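PDB 5HYZ: GRAS family transcription factor containing protein, expressed from Oryza sativa Japonica Group, which probably acts as a GRAS-family transcription factor in plant development and abiotic stress resistance, binding DNA in vitro through its GRAS domain and forming a homodimer. Local coordinates for residues L9-A14 / P19-A24; F45-A50 / D253-A258; S245-G250 / S311-T316; S260-L265 / G289-R294. All blocks are in the same frame, centred on the assembly; numbering follows the deposited sequence.

Contact 1: L9-A14 / P19-A24; sequences LSCSRA and PGLAAA
Leu21 lays its forked end against Cys11 and Ala14, two residues one helical turn apart on the same flank of segment 9-14. CD1 reaches the methyl of Ala14, with 3.8 Å between Leu21 CD1 and Ala14 CB, and also meets the sulfur of Cys11, where Leu21 CD1 and Cys11 SG are 3.9 Å apart. CD2 rests against the carbonyl oxygen and CB of Cys11, 3.8 Å from Leu21 CD2 to Cys11 O. A branched leucine suits this place because one side chain can touch both residues, while the small Ala14 lets the incoming chain come close: the CA atoms of Ala14 and Leu21 are only 4.9 Å apart.

The contact closes the short link between two consecutive helices, 3-16 and 23-32, within the predicted leucine repeat I. Leu21 stands just before Ala22, the N-cap residue of the second helix. Its CG lies anti to the backbone N (chi1 173°), which carries the methyls in toward the first helix. Gly20 comes close through its backbone, its C 3.4 Å from Ala14 O, with a positive phi of 108°, a conformation that glycine adopts readily. Ala14 O itself accepts a hydrogen bond from Thr17 OG1 as the chain leaves the helix. Farther out, Leu51 of helix 39-57 touches both Cys11 and Leu21, and Leu26 and Leu55 pack on Leu21 as well.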
loop_
_atom_site.group_PDB
_atom_site.type_symbol
_atom_site.label_atom_id
_atom_site.label_comp_id
_atom_site.label_asym_id
_atom_site.label_seq_id
_atom_site.Cartn_x
_atom_site.Cartn_y
_atom_site.Cartn_z
ATOM N N LEU A 9 -32.061 3.205 17.613
ATOM C CA LEU A 9 -32.197 4.621 17.910
ATOM C C LEU A 9 -33.466 4.924 18.751
ATOM O O LEU A 9 -33.406 5.671 19.742
ATOM C CB LEU A 9 -32.202 5.425 16.590
ATOM C CG LEU A 9 -30.837 5.488 15.853
ATOM C CD1 LEU A 9 -31.060 5.917 14.405
ATOM C CD2 LEU A 9 -29.822 6.432 16.583
ATOM N N SER A 10 -34.594 4.322 18.398
ATOM C CA SER A 10 -35.768 4.561 19.268
ATOM C C SER A 10 -35.543 4.019 20.647
ATOM O O SER A 10 -36.009 4.608 21.617
ATOM C CB SER A 10 -37.077 3.977 18.693
ATOM O OG SER A 10 -36.821 2.799 17.988
ATOM N N CYS A 11 -34.823 2.899 20.770
ATOM C CA CYS A 11 -34.449 2.428 22.094
ATOM C C CYS A 11 -33.685 3.480 22.877
ATOM O O CYS A 11 -33.996 3.734 24.036
ATOM C CB CYS A 11 -33.594 1.137 22.003
ATOM S SG CYS A 11 -34.586 -0.342 21.654
ATOM N N SER A 12 -32.654 4.086 22.272
ATOM C CA SER A 12 -31.877 5.068 23.040
ATOM C C SER A 12 -32.760 6.238 23.489
ATOM O O SER A 12 -32.602 6.764 24.596
ATOM C CB SER A 12 -30.680 5.612 22.221
ATOM O OG SER A 12 -31.107 6.328 21.072
ATOM N N ARG A 13 -33.696 6.618 22.624
ATOM C CA ARG A 13 -34.555 7.768 22.961
ATOM C C ARG A 13 -35.472 7.415 24.129
ATOM O O ARG A 13 -35.583 8.154 25.081
ATOM C CB ARG A 13 -35.373 8.210 21.753
ATOM C CG ARG A 13 -34.501 8.817 20.651
ATOM C CD ARG A 13 -35.304 9.575 19.633
ATOM N NE ARG A 13 -36.157 8.706 18.844
ATOM C CZ ARG A 13 -35.777 8.061 17.759
ATOM N NH1 ARG A 13 -34.536 8.186 17.309
ATOM N NH2 ARG A 13 -36.649 7.284 17.103
ATOM N N ALA A 14 -36.103 6.257 24.034
ATOM C CA ALA A 14 -36.944 5.747 25.137
ATOM C C ALA A 14 -36.178 5.656 26.418
ATOM O O ALA A 14 -36.676 6.019 27.486
ATOM C CB ALA A 14 -37.528 4.382 24.758
ATOM N N PRO A 19 -40.744 7.585 31.200
ATOM C CA PRO A 19 -41.286 6.221 31.285
ATOM C C PRO A 19 -40.132 5.217 31.276
ATOM O O PRO A 19 -40.012 4.407 32.186
ATOM C CB PRO A 19 -42.159 6.089 30.029
ATOM C CG PRO A 19 -42.328 7.463 29.517
ATOM C CD PRO A 19 -41.158 8.262 29.957
ATOM N N GLY A 20 -39.227 5.349 30.312
ATOM C CA GLY A 20 -38.072 4.471 30.256
ATOM C C GLY A 20 -38.247 3.528 29.090
ATOM O O GLY A 20 -39.204 3.634 28.337
ATOM N N LEU A 21 -37.295 2.619 28.931
ATOM C CA LEU A 21 -37.297 1.714 27.812
ATOM C C LEU A 21 -37.867 0.365 28.282
ATOM O O LEU A 21 -37.483 -0.116 29.344
ATOM C CB LEU A 21 -35.864 1.539 27.282
ATOM C CG LEU A 21 -35.578 0.501 26.191
ATOM C CD1 LEU A 21 -36.370 0.758 24.942
ATOM C CD2 LEU A 21 -34.041 0.451 25.925
ATOM N N ALA A 22 -38.761 -0.206 27.484
ATOM C CA ALA A 22 -39.341 -1.524 27.736
ATOM C C ALA A 22 -38.349 -2.625 27.389
ATOM O O ALA A 22 -37.699 -2.586 26.344
ATOM C CB ALA A 22 -40.608 -1.695 26.918
ATOM N N ALA A 23 -38.277 -3.644 28.227
ATOM C CA ALA A 23 -37.391 -4.775 27.953
ATOM C C ALA A 23 -37.708 -5.417 26.619
ATOM O O ALA A 23 -36.798 -5.782 25.910
ATOM C CB ALA A 23 -37.468 -5.831 29.100
ATOM N N ALA A 24 -38.977 -5.552 26.240
ATOM C CA ALA A 24 -39.300 -6.174 24.948
ATOM C C ALA A 24 -38.632 -5.500 23.737
ATOM O O ALA A 24 -38.246 -6.164 22.766
ATOM C CB ALA A 24 -40.826 -6.195 24.725
#

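Contact 2: F45-A50 / D253-A258; sequences FYFADA and DRFANA
Phe47 reaches from helix 39-57 toward helix 251-272 and meets both Phe255 and Ala258, residues spaced three apart on the facing helix. Its CA-CB bond already points at that helix, and beyond CB the ring carries the contact along one side. CD2 comes first, standing over a face of the Phe255 ring near its rim, with Phe47 CD2 3.8 Å from Phe255 CZ. The two rings form a T-shaped (edge-to-face) pair in which Phe47 supplies the edge; their centroids are 5.3 Å apart and the planes make an angle of 77°. Next along the ring, CE2 approaches the methyl of Ala258, at 4.0 Å from Phe47 CE2 to Ala258 CB. At the tip, Phe47 CZ lies 3.8 Å from Ala258 CB and 3.6 Å from the carbonyl carbon Ala258 C.

This is helix-to-helix packing in the helical bundle of the GRAS domain, and it brings the predicted leucine-repeat and PFYRE regions together across some two hundred residues of sequence. Alanine fits at 258 because its single methyl leaves the backbone within reach of the ring tip. Phe255 starts out pointing across the contact rather than into it; with CG anti to the backbone N (chi1 -171°), its ring swings back so that a face receives the Phe47 edge. Both phenylalanines are buried. Leu8 of helix 3-16 touches both rings, Ile292 of helix 278-296 packs on Phe47, and Val296 of that same helix lies against Phe255.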
loop_
_atom_site.group_PDB
_atom_site.type_symbol
_atom_site.label_atom_id
_atom_site.label_comp_id
_atom_site.label_asym_id
_atom_site.label_seq_id
_atom_site.Cartn_x
_atom_site.Cartn_y
_atom_site.Cartn_z
ATOM N N PHE A 45 -25.265 -5.266 17.508
ATOM C CA PHE A 45 -24.782 -6.105 18.600
ATOM C C PHE A 45 -23.972 -5.321 19.636
ATOM O O PHE A 45 -24.258 -5.379 20.851
ATOM C CB PHE A 45 -23.962 -7.283 18.027
ATOM C CG PHE A 45 -23.319 -8.145 19.090
ATOM C CD1 PHE A 45 -23.996 -9.248 19.600
ATOM C CD2 PHE A 45 -22.064 -7.852 19.577
ATOM C CE1 PHE A 45 -23.422 -10.043 20.592
ATOM C CE2 PHE A 45 -21.458 -8.645 20.582
ATOM C CZ PHE A 45 -22.154 -9.755 21.088
ATOM N N TYR A 46 -22.966 -4.561 19.170
ATOM C CA TYR A 46 -22.126 -3.872 20.146
ATOM C C TYR A 46 -22.857 -2.702 20.795
ATOM O O TYR A 46 -22.679 -2.431 21.986
ATOM C CB TYR A 46 -20.829 -3.397 19.486
ATOM C CG TYR A 46 -20.035 -4.605 19.044
ATOM C CD1 TYR A 46 -19.363 -5.393 19.991
ATOM C CD2 TYR A 46 -19.980 -4.983 17.704
ATOM C CE1 TYR A 46 -18.645 -6.517 19.606
ATOM C CE2 TYR A 46 -19.272 -6.104 17.322
ATOM C CZ TYR A 46 -18.626 -6.869 18.284
ATOM O OH TYR A 46 -17.937 -7.987 17.879
ATOM N N PHE A 47 -23.685 -1.999 20.015
ATOM C CA PHE A 47 -24.450 -0.895 20.630
ATOM C C PHE A 47 -25.517 -1.356 21.613
ATOM O O PHE A 47 -25.736 -0.725 22.620
ATOM C CB PHE A 47 -25.089 -0.035 19.538
ATOM C CG PHE A 47 -24.196 1.072 19.083
ATOM C CD1 PHE A 47 -23.135 0.816 18.207
ATOM C CD2 PHE A 47 -24.394 2.359 19.537
ATOM C CE1 PHE A 47 -22.301 1.862 17.773
ATOM C CE2 PHE A 47 -23.535 3.398 19.152
ATOM C CZ PHE A 47 -22.492 3.139 18.248
ATOM N N ALA A 48 -26.187 -2.447 21.317
ATOM C CA ALA A 48 -27.221 -2.951 22.219
ATOM C C ALA A 48 -26.603 -3.461 23.477
ATOM O O ALA A 48 -27.164 -3.335 24.553
ATOM C CB ALA A 48 -28.025 -4.056 21.528
ATOM N N ASP A 49 -25.409 -4.037 23.357
ATOM C CA ASP A 49 -24.669 -4.436 24.551
ATOM C C ASP A 49 -24.325 -3.246 25.440
ATOM O O ASP A 49 -24.474 -3.282 26.682
ATOM C CB ASP A 49 -23.404 -5.181 24.131
ATOM C CG ASP A 49 -22.705 -5.865 25.299
ATOM O OD1 ASP A 49 -23.064 -7.020 25.597
ATOM O OD2 ASP A 49 -21.818 -5.246 25.924
ATOM N N ALA A 50 -23.831 -2.179 24.808
ATOM C CA ALA A 50 -23.472 -1.012 25.589
ATOM C C ALA A 50 -24.722 -0.410 26.239
ATOM O O ALA A 50 -24.651 0.049 27.389
ATOM C CB ALA A 50 -22.762 0.055 24.691
ATOM N N ASP A 253 -27.894 12.442 21.653
ATOM C CA ASP A 253 -27.081 12.911 20.513
ATOM C C ASP A 253 -25.796 12.106 20.344
ATOM O O ASP A 253 -25.423 11.784 19.208
ATOM C CB ASP A 253 -26.713 14.394 20.665
ATOM C CG ASP A 253 -27.899 15.313 20.449
ATOM O OD1 ASP A 253 -28.664 15.044 19.513
ATOM O OD2 ASP A 253 -28.063 16.283 21.215
ATOM N N ARG A 254 -25.119 11.776 21.447
ATOM C CA ARG A 254 -23.863 11.004 21.332
ATOM C C ARG A 254 -24.149 9.664 20.768
ATOM O O ARG A 254 -23.386 9.156 19.965
ATOM C CB ARG A 254 -23.133 10.768 22.659
ATOM C CG ARG A 254 -22.440 11.951 23.303
ATOM C CD ARG A 254 -21.350 11.493 24.264
ATOM N NE ARG A 254 -21.730 10.423 25.215
ATOM C CZ ARG A 254 -22.480 10.608 26.303
ATOM N NH1 ARG A 254 -22.985 11.812 26.597
ATOM N NH2 ARG A 254 -22.736 9.585 27.112
ATOM N N PHE A 255 -25.222 9.042 21.254
ATOM C CA PHE A 255 -25.607 7.730 20.704
ATOM C C PHE A 255 -25.882 7.784 19.227
ATOM O O PHE A 255 -25.396 6.935 18.461
ATOM C CB PHE A 255 -26.820 7.193 21.521
ATOM C CG PHE A 255 -27.194 5.766 21.204
ATOM C CD1 PHE A 255 -27.858 5.467 20.008
ATOM C CD2 PHE A 255 -26.936 4.755 22.121
ATOM C CE1 PHE A 255 -28.231 4.176 19.721
ATOM C CE2 PHE A 255 -27.310 3.439 21.851
ATOM C CZ PHE A 255 -27.967 3.156 20.639
ATOM N N ALA A 256 -26.654 8.779 18.772
ATOM C CA ALA A 256 -26.883 8.903 17.345
ATOM C C ALA A 256 -25.595 9.175 16.497
ATOM O O ALA A 256 -25.406 8.599 15.429
ATOM C CB ALA A 256 -27.914 10.022 17.079
ATOM N N ASN A 257 -24.744 10.063 17.016
ATOM C CA ASN A 257 -23.495 10.426 16.333
ATOM C C ASN A 257 -22.594 9.181 16.198
ATOM O O ASN A 257 -22.025 8.877 15.151
ATOM C CB ASN A 257 -22.782 11.514 17.154
ATOM C CG ASN A 257 -23.515 12.863 17.132
ATOM O OD1 ASN A 257 -24.454 13.029 16.371
ATOM N ND2 ASN A 257 -23.113 13.804 17.997
ATOM N N ALA A 258 -22.445 8.488 17.321
ATOM C CA ALA A 258 -21.614 7.288 17.377
ATOM C C ALA A 258 -22.164 6.218 16.453
ATOM O O ALA A 258 -21.410 5.576 15.732
ATOM C CB ALA A 258 -21.485 6.763 18.864
#

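Contact 3: S245-G250 / S311-T316; sequences SLNRAG and SSEWQT
Asn247 and Glu313 cross at about a right angle, yet their flat ends lie nearly in one plane, the amide and the carboxylate being only 23° apart. That alignment serves a single direct bond. Asn247 ND2 donates to Glu313 OE2 over 2.6 Å, with an N-H...O angle of 172°; the oxygen sits in the amide plane and is approached nearly along its own C-O axis. Glu313 suits this place because its side chain is long: CG is anti to the backbone N (chi1 180°) and the chain stays extended beyond it, so the carboxylate spans the gap between helix 311-320 and the loop that runs from strand 236-242 into helix 251-272. Asparagine offers the loop a donor and an acceptor together, for Asn247 OD1 is taken by Arg307.

The second carboxylate oxygen works through water. One water joins Glu313 OE1, at 2.5 Å from the water oxygen, to Ser245 OG; another donates to Glu313 OE1 and accepts from the backbone Arg248 N, at 2.8 Å from the water oxygen. One side chain of the predicted SAW region thus reaches three loop residues, Asn247 directly and Ser245 and Arg248 through water. With an amide and two water donors converging on it, and with Arg248 NE nearby, 4.9 Å from Glu313 OE2 and not in contact, the carboxylate would probably be favoured in its ionised form.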
loop_
_atom_site.group_PDB
_atom_site.type_symbol
_atom_site.label_atom_id
_atom_site.label_comp_id
_atom_site.label_asym_id
_atom_site.label_seq_id
_atom_site.Cartn_x
_atom_site.Cartn_y
_atom_site.Cartn_z
ATOM N N SER A 245 -18.637 13.668 16.928
ATOM C CA SER A 245 -18.804 14.544 18.071
ATOM C C SER A 245 -19.279 13.726 19.294
ATOM O O SER A 245 -20.477 13.464 19.453
ATOM C CB SER A 245 -19.832 15.667 17.733
ATOM O OG SER A 245 -19.906 16.565 18.846
ATOM N N LEU A 246 -18.335 13.302 20.119
ATOM C CA LEU A 246 -18.638 12.452 21.262
ATOM C C LEU A 246 -18.046 13.064 22.508
ATOM O O LEU A 246 -17.405 12.380 23.297
ATOM C CB LEU A 246 -18.081 11.046 21.062
ATOM C CG LEU A 246 -18.564 10.343 19.810
ATOM C CD1 LEU A 246 -17.967 8.945 19.676
ATOM C CD2 LEU A 246 -20.111 10.205 19.800
ATOM N N ASN A 247 -18.192 14.371 22.681
ATOM C CA ASN A 247 -17.544 14.992 23.829
ATOM C C ASN A 247 -18.606 15.550 24.771
ATOM O O ASN A 247 -19.076 14.838 25.655
ATOM C CB ASN A 247 -16.570 16.094 23.421
ATOM C CG ASN A 247 -15.704 16.542 24.598
ATOM O OD1 ASN A 247 -15.603 15.830 25.614
ATOM N ND2 ASN A 247 -15.063 17.698 24.471
ATOM N N ARG A 248 -19.028 16.784 24.540
ATOM C CA ARG A 248 -19.987 17.417 25.465
ATOM C C ARG A 248 -21.433 17.193 25.100
ATOM O O ARG A 248 -22.311 17.567 25.871
ATOM C CB ARG A 248 -19.717 18.924 25.567
ATOM C CG ARG A 248 -18.458 19.166 26.335
ATOM C CD ARG A 248 -18.097 20.611 26.479
ATOM N NE ARG A 248 -16.677 20.737 26.808
ATOM C CZ ARG A 248 -16.106 20.269 27.919
ATOM N NH1 ARG A 248 -16.821 19.615 28.845
ATOM N NH2 ARG A 248 -14.804 20.461 28.112
ATOM N N ALA A 249 -21.704 16.564 23.966
ATOM C CA ALA A 249 -23.085 16.351 23.575
ATOM C C ALA A 249 -23.750 15.414 24.631
ATOM O O ALA A 249 -23.059 14.657 25.340
ATOM C CB ALA A 249 -23.176 15.767 22.200
ATOM N N GLY A 250 -25.069 15.485 24.749
ATOM C CA GLY A 250 -25.758 14.658 25.733
ATOM C C GLY A 250 -25.920 13.256 25.173
ATOM O O GLY A 250 -25.602 12.991 23.998
ATOM N N SER A 311 -14.554 18.329 13.806
ATOM C CA SER A 311 -13.512 19.262 13.348
ATOM C C SER A 311 -13.768 20.700 13.854
ATOM O O SER A 311 -12.823 21.382 14.230
ATOM C CB SER A 311 -13.399 19.177 11.797
ATOM O OG SER A 311 -14.652 19.640 11.187
ATOM N N SER A 312 -15.036 21.148 13.938
ATOM C CA SER A 312 -15.300 22.517 14.452
ATOM C C SER A 312 -14.862 22.692 15.888
ATOM O O SER A 312 -14.361 23.741 16.282
ATOM C CB SER A 312 -16.808 22.882 14.387
ATOM O OG SER A 312 -17.251 22.850 13.087
ATOM N N GLU A 313 -15.076 21.662 16.704
ATOM C CA GLU A 313 -14.632 21.707 18.095
ATOM C C GLU A 313 -13.123 21.740 18.215
ATOM O O GLU A 313 -12.538 22.489 19.023
ATOM C CB GLU A 313 -15.183 20.484 18.845
ATOM C CG GLU A 313 -14.739 20.466 20.326
ATOM C CD GLU A 313 -15.613 19.511 21.184
ATOM O OE1 GLU A 313 -16.680 18.999 20.682
ATOM O OE2 GLU A 313 -15.218 19.281 22.363
ATOM N N TRP A 314 -12.463 20.913 17.402
ATOM C CA TRP A 314 -11.007 20.974 17.372
ATOM C C TRP A 314 -10.499 22.340 16.948
ATOM O O TRP A 314 -9.526 22.851 17.498
ATOM C CB TRP A 314 -10.438 19.878 16.434
ATOM C CG TRP A 314 -10.544 18.521 17.062
ATOM C CD1 TRP A 314 -11.298 17.471 16.623
ATOM C CD2 TRP A 314 -9.803 18.040 18.215
ATOM N NE1 TRP A 314 -11.098 16.363 17.470
ATOM C CE2 TRP A 314 -10.210 16.699 18.443
ATOM C CE3 TRP A 314 -8.910 18.649 19.120
ATOM C CZ2 TRP A 314 -9.719 15.932 19.524
ATOM C CZ3 TRP A 314 -8.432 17.898 20.188
ATOM C CH2 TRP A 314 -8.830 16.555 20.371
ATOM N N GLN A 315 -11.150 22.953 15.949
ATOM C CA GLN A 315 -10.688 24.257 15.505
ATOM C C GLN A 315 -10.829 25.235 16.684
ATOM O O GLN A 315 -9.925 26.031 16.937
ATOM C CB GLN A 315 -11.497 24.739 14.304
ATOM C CG GLN A 315 -11.219 26.219 14.014
ATOM C CD GLN A 315 -12.171 26.822 12.991
ATOM O OE1 GLN A 315 -13.224 26.257 12.667
ATOM N NE2 GLN A 315 -11.803 27.994 12.486
ATOM N N THR A 316 -11.945 25.154 17.401
ATOM C CA THR A 316 -12.144 26.090 18.538
ATOM C C THR A 316 -11.002 25.923 19.538
ATOM O O THR A 316 -10.416 26.895 20.032
ATOM C CB THR A 316 -13.467 25.860 19.219
ATOM O OG1 THR A 316 -14.516 26.181 18.293
ATOM C CG2 THR A 316 -13.643 26.798 20.487
HETATM O O HOH W 1 -17.544 18.091 18.573
HETATM O O HOH W 2 -18.703 18.540 22.374
#

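Contact 4: S260-L265 / G289-R294; sequences SYYRSL and GERIQR
Tyr262 meets two consecutive residues of helix 278-296, Ile292 with its ring and Arg291 with its hydroxyl. Tyr261, which precedes it in segment 260-265, is too distant for direct packing on segment 289-294, but it takes part by way of a water: Tyr261 OH lies at a long 3.3 Å from a water oxygen that also meets Tyr262 OH and accepts from Arg291 NH1. Its ring backs up its neighbour, Tyr261 CD2 lying over one face of the Tyr262 ring.

Tyr262 carries most of the contact. The face opposite Tyr261 receives Ile292 in a CH-pi contact, with Ile292 CG1 3.9 Å from the ring centroid and 16° off the ring normal. The ring is thus sandwiched between a tyrosine and an aliphatic chain. Ile292 has CG1 beside the backbone N (chi1 -71°), and this branch rather than CG2 is the one laid on the ring. At the far end the hydroxyl abuts the aliphatic part of Arg291, 3.2 Å from Tyr262 OH to Arg291 CB and 3.5 Å from Tyr262 OH to Arg291 CD. Arginine serves two ends here: its extended methylenes line the tyrosine tip, while its guanidinium reaches the shared water, 2.8 Å from Arg291 NH1 to the water oxygen and in the guanidinium plane. Tyrosine likewise combines a face for packing with a hydroxyl for the water-linked network.

On the bundle side, helix 39-57 closes in with Leu43 on Tyr262; toward the sheet, Leu368 of strand 366-374 touches Tyr261, and Tyr242 makes a weak hydrogen bond to Arg291.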
loop_
_atom_site.group_PDB
_atom_site.type_symbol
_atom_site.label_atom_id
_atom_site.label_comp_id
_atom_site.label_asym_id
_atom_site.label_seq_id
_atom_site.Cartn_x
_atom_site.Cartn_y
_atom_site.Cartn_z
ATOM N N SER A 260 -23.958 6.474 13.729
ATOM C CA SER A 260 -23.709 6.795 12.322
ATOM C C SER A 260 -22.216 6.635 11.917
ATOM O O SER A 260 -21.854 6.040 10.875
ATOM C CB SER A 260 -24.173 8.230 12.056
ATOM O OG SER A 260 -23.642 8.636 10.814
ATOM N N TYR A 261 -21.349 7.156 12.778
ATOM C CA TYR A 261 -19.902 7.017 12.588
ATOM C C TYR A 261 -19.438 5.539 12.498
ATOM O O TYR A 261 -18.756 5.085 11.540
ATOM C CB TYR A 261 -19.215 7.752 13.733
ATOM C CG TYR A 261 -17.722 7.584 13.805
ATOM C CD1 TYR A 261 -16.843 8.226 12.904
ATOM C CD2 TYR A 261 -17.185 6.817 14.787
ATOM C CE1 TYR A 261 -15.463 8.013 13.020
ATOM C CE2 TYR A 261 -15.829 6.644 14.909
ATOM C CZ TYR A 261 -14.991 7.230 14.031
ATOM O OH TYR A 261 -13.664 6.944 14.291
ATOM N N TYR A 262 -19.820 4.752 13.503
ATOM C CA TYR A 262 -19.403 3.353 13.501
ATOM C C TYR A 262 -20.096 2.556 12.385
ATOM O O TYR A 262 -19.539 1.583 11.893
ATOM C CB TYR A 262 -19.635 2.733 14.906
ATOM C CG TYR A 262 -18.479 3.113 15.813
ATOM C CD1 TYR A 262 -17.219 2.544 15.630
ATOM C CD2 TYR A 262 -18.624 4.112 16.788
ATOM C CE1 TYR A 262 -16.145 2.952 16.399
ATOM C CE2 TYR A 262 -17.584 4.486 17.568
ATOM C CZ TYR A 262 -16.326 3.901 17.352
ATOM O OH TYR A 262 -15.248 4.299 18.090
ATOM N N ARG A 263 -21.289 2.964 11.961
ATOM C CA ARG A 263 -21.902 2.286 10.806
ATOM C C ARG A 263 -20.984 2.385 9.587
ATOM O O ARG A 263 -20.698 1.382 8.926
ATOM C CB ARG A 263 -23.272 2.890 10.460
ATOM C CG ARG A 263 -24.009 2.056 9.397
ATOM C CD ARG A 263 -25.200 2.754 8.762
ATOM N NE ARG A 263 -24.796 3.877 7.917
ATOM C CZ ARG A 263 -25.643 4.664 7.247
ATOM N NH1 ARG A 263 -26.966 4.459 7.300
ATOM N NH2 ARG A 263 -25.158 5.666 6.517
ATOM N N SER A 264 -20.467 3.589 9.332
ATOM C CA SER A 264 -19.501 3.726 8.216
ATOM C C SER A 264 -18.247 2.871 8.413
ATOM O O SER A 264 -17.834 2.161 7.466
ATOM C CB SER A 264 -19.103 5.207 8.017
ATOM O OG SER A 264 -20.269 5.982 7.893
ATOM N N LEU A 265 -17.632 2.909 9.610
ATOM C CA LEU A 265 -16.460 2.054 9.862
ATOM C C LEU A 265 -16.739 0.547 9.641
ATOM O O LEU A 265 -15.934 -0.199 9.016
ATOM C CB LEU A 265 -15.922 2.207 11.292
ATOM C CG LEU A 265 -15.174 3.516 11.559
ATOM C CD1 LEU A 265 -14.869 3.631 13.033
ATOM C CD2 LEU A 265 -13.886 3.528 10.709
ATOM N N GLY A 289 -15.779 -2.037 19.595
ATOM C CA GLY A 289 -16.745 -2.352 20.658
ATOM C C GLY A 289 -16.428 -1.716 21.991
ATOM O O GLY A 289 -17.311 -1.187 22.699
ATOM N N GLU A 290 -15.148 -1.726 22.360
ATOM C CA GLU A 290 -14.736 -1.039 23.581
ATOM C C GLU A 290 -14.962 0.481 23.501
ATOM O O GLU A 290 -15.386 1.108 24.473
ATOM C CB GLU A 290 -13.259 -1.310 23.881
ATOM C CG GLU A 290 -13.033 -2.766 24.271
ATOM C CD GLU A 290 -13.687 -3.055 25.613
ATOM O OE1 GLU A 290 -13.142 -2.571 26.626
ATOM O OE2 GLU A 290 -14.777 -3.676 25.629
ATOM N N ARG A 291 -14.662 1.079 22.345
ATOM C CA ARG A 291 -14.895 2.521 22.186
ATOM C C ARG A 291 -16.373 2.859 22.306
ATOM O O ARG A 291 -16.764 3.877 22.916
ATOM C CB ARG A 291 -14.351 3.001 20.840
ATOM C CG ARG A 291 -12.807 2.994 20.863
ATOM C CD ARG A 291 -12.215 3.166 19.461
ATOM N NE ARG A 291 -10.742 3.059 19.537
ATOM C CZ ARG A 291 -9.921 3.284 18.517
ATOM N NH1 ARG A 291 -10.411 3.608 17.325
ATOM N NH2 ARG A 291 -8.608 3.156 18.697
ATOM N N ILE A 292 -17.186 2.001 21.720
ATOM C CA ILE A 292 -18.650 2.157 21.799
ATOM C C ILE A 292 -19.086 2.090 23.277
ATOM O O ILE A 292 -19.868 2.915 23.739
ATOM C CB ILE A 292 -19.329 1.081 20.928
ATOM C CG1 ILE A 292 -19.109 1.408 19.429
ATOM C CG2 ILE A 292 -20.854 1.006 21.153
ATOM C CD1 ILE A 292 -19.328 0.175 18.517
ATOM N N GLN A 293 -18.568 1.105 24.026
ATOM C CA GLN A 293 -18.846 1.039 25.457
ATOM C C GLN A 293 -18.507 2.348 26.167
ATOM O O GLN A 293 -19.245 2.823 27.057
ATOM C CB GLN A 293 -18.055 -0.119 26.107
ATOM C CG GLN A 293 -18.512 -1.488 25.661
ATOM C CD GLN A 293 -19.777 -1.920 26.370
ATOM O OE1 GLN A 293 -20.118 -1.366 27.420
ATOM N NE2 GLN A 293 -20.495 -2.895 25.799
ATOM N N ARG A 294 -17.388 2.955 25.799
ATOM C CA ARG A 294 -16.984 4.157 26.485
ATOM C C ARG A 294 -17.904 5.326 26.136
ATOM O O ARG A 294 -18.197 6.150 26.994
ATOM C CB ARG A 294 -15.524 4.479 26.178
ATOM C CG ARG A 294 -14.651 3.317 26.572
ATOM C CD ARG A 294 -13.213 3.651 26.775
ATOM N NE ARG A 294 -12.480 2.428 27.091
ATOM C CZ ARG A 294 -11.828 1.683 26.201
ATOM N NH1 ARG A 294 -11.787 2.045 24.913
ATOM N NH2 ARG A 294 -11.208 0.576 26.605
HETATM O O HOH W 3 -12.946 4.602 16.494
#

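Along the chain contact 1 closes first, contacts 2 and 3 interleave, and contact 4 is nested within the loop that contact 3 closes. Contacts 2 and 4 share helix 251-272 and touch, their centres about 7 Å apart. Contact 1 lies about 13 Å from contact 2, centre to centre, and reaches it through Leu9 and Ser12. Contact 3 stands about 17 Å from contact 2, centre to centre, linked by probable hydrogen bonds from Asn257 and Arg254 to its loop. Helix 251-272 therefore ties the N-terminal helices to the loop leaving strand 236-242, joining the helical bundle to the Rossmann-like part of the GRAS domain.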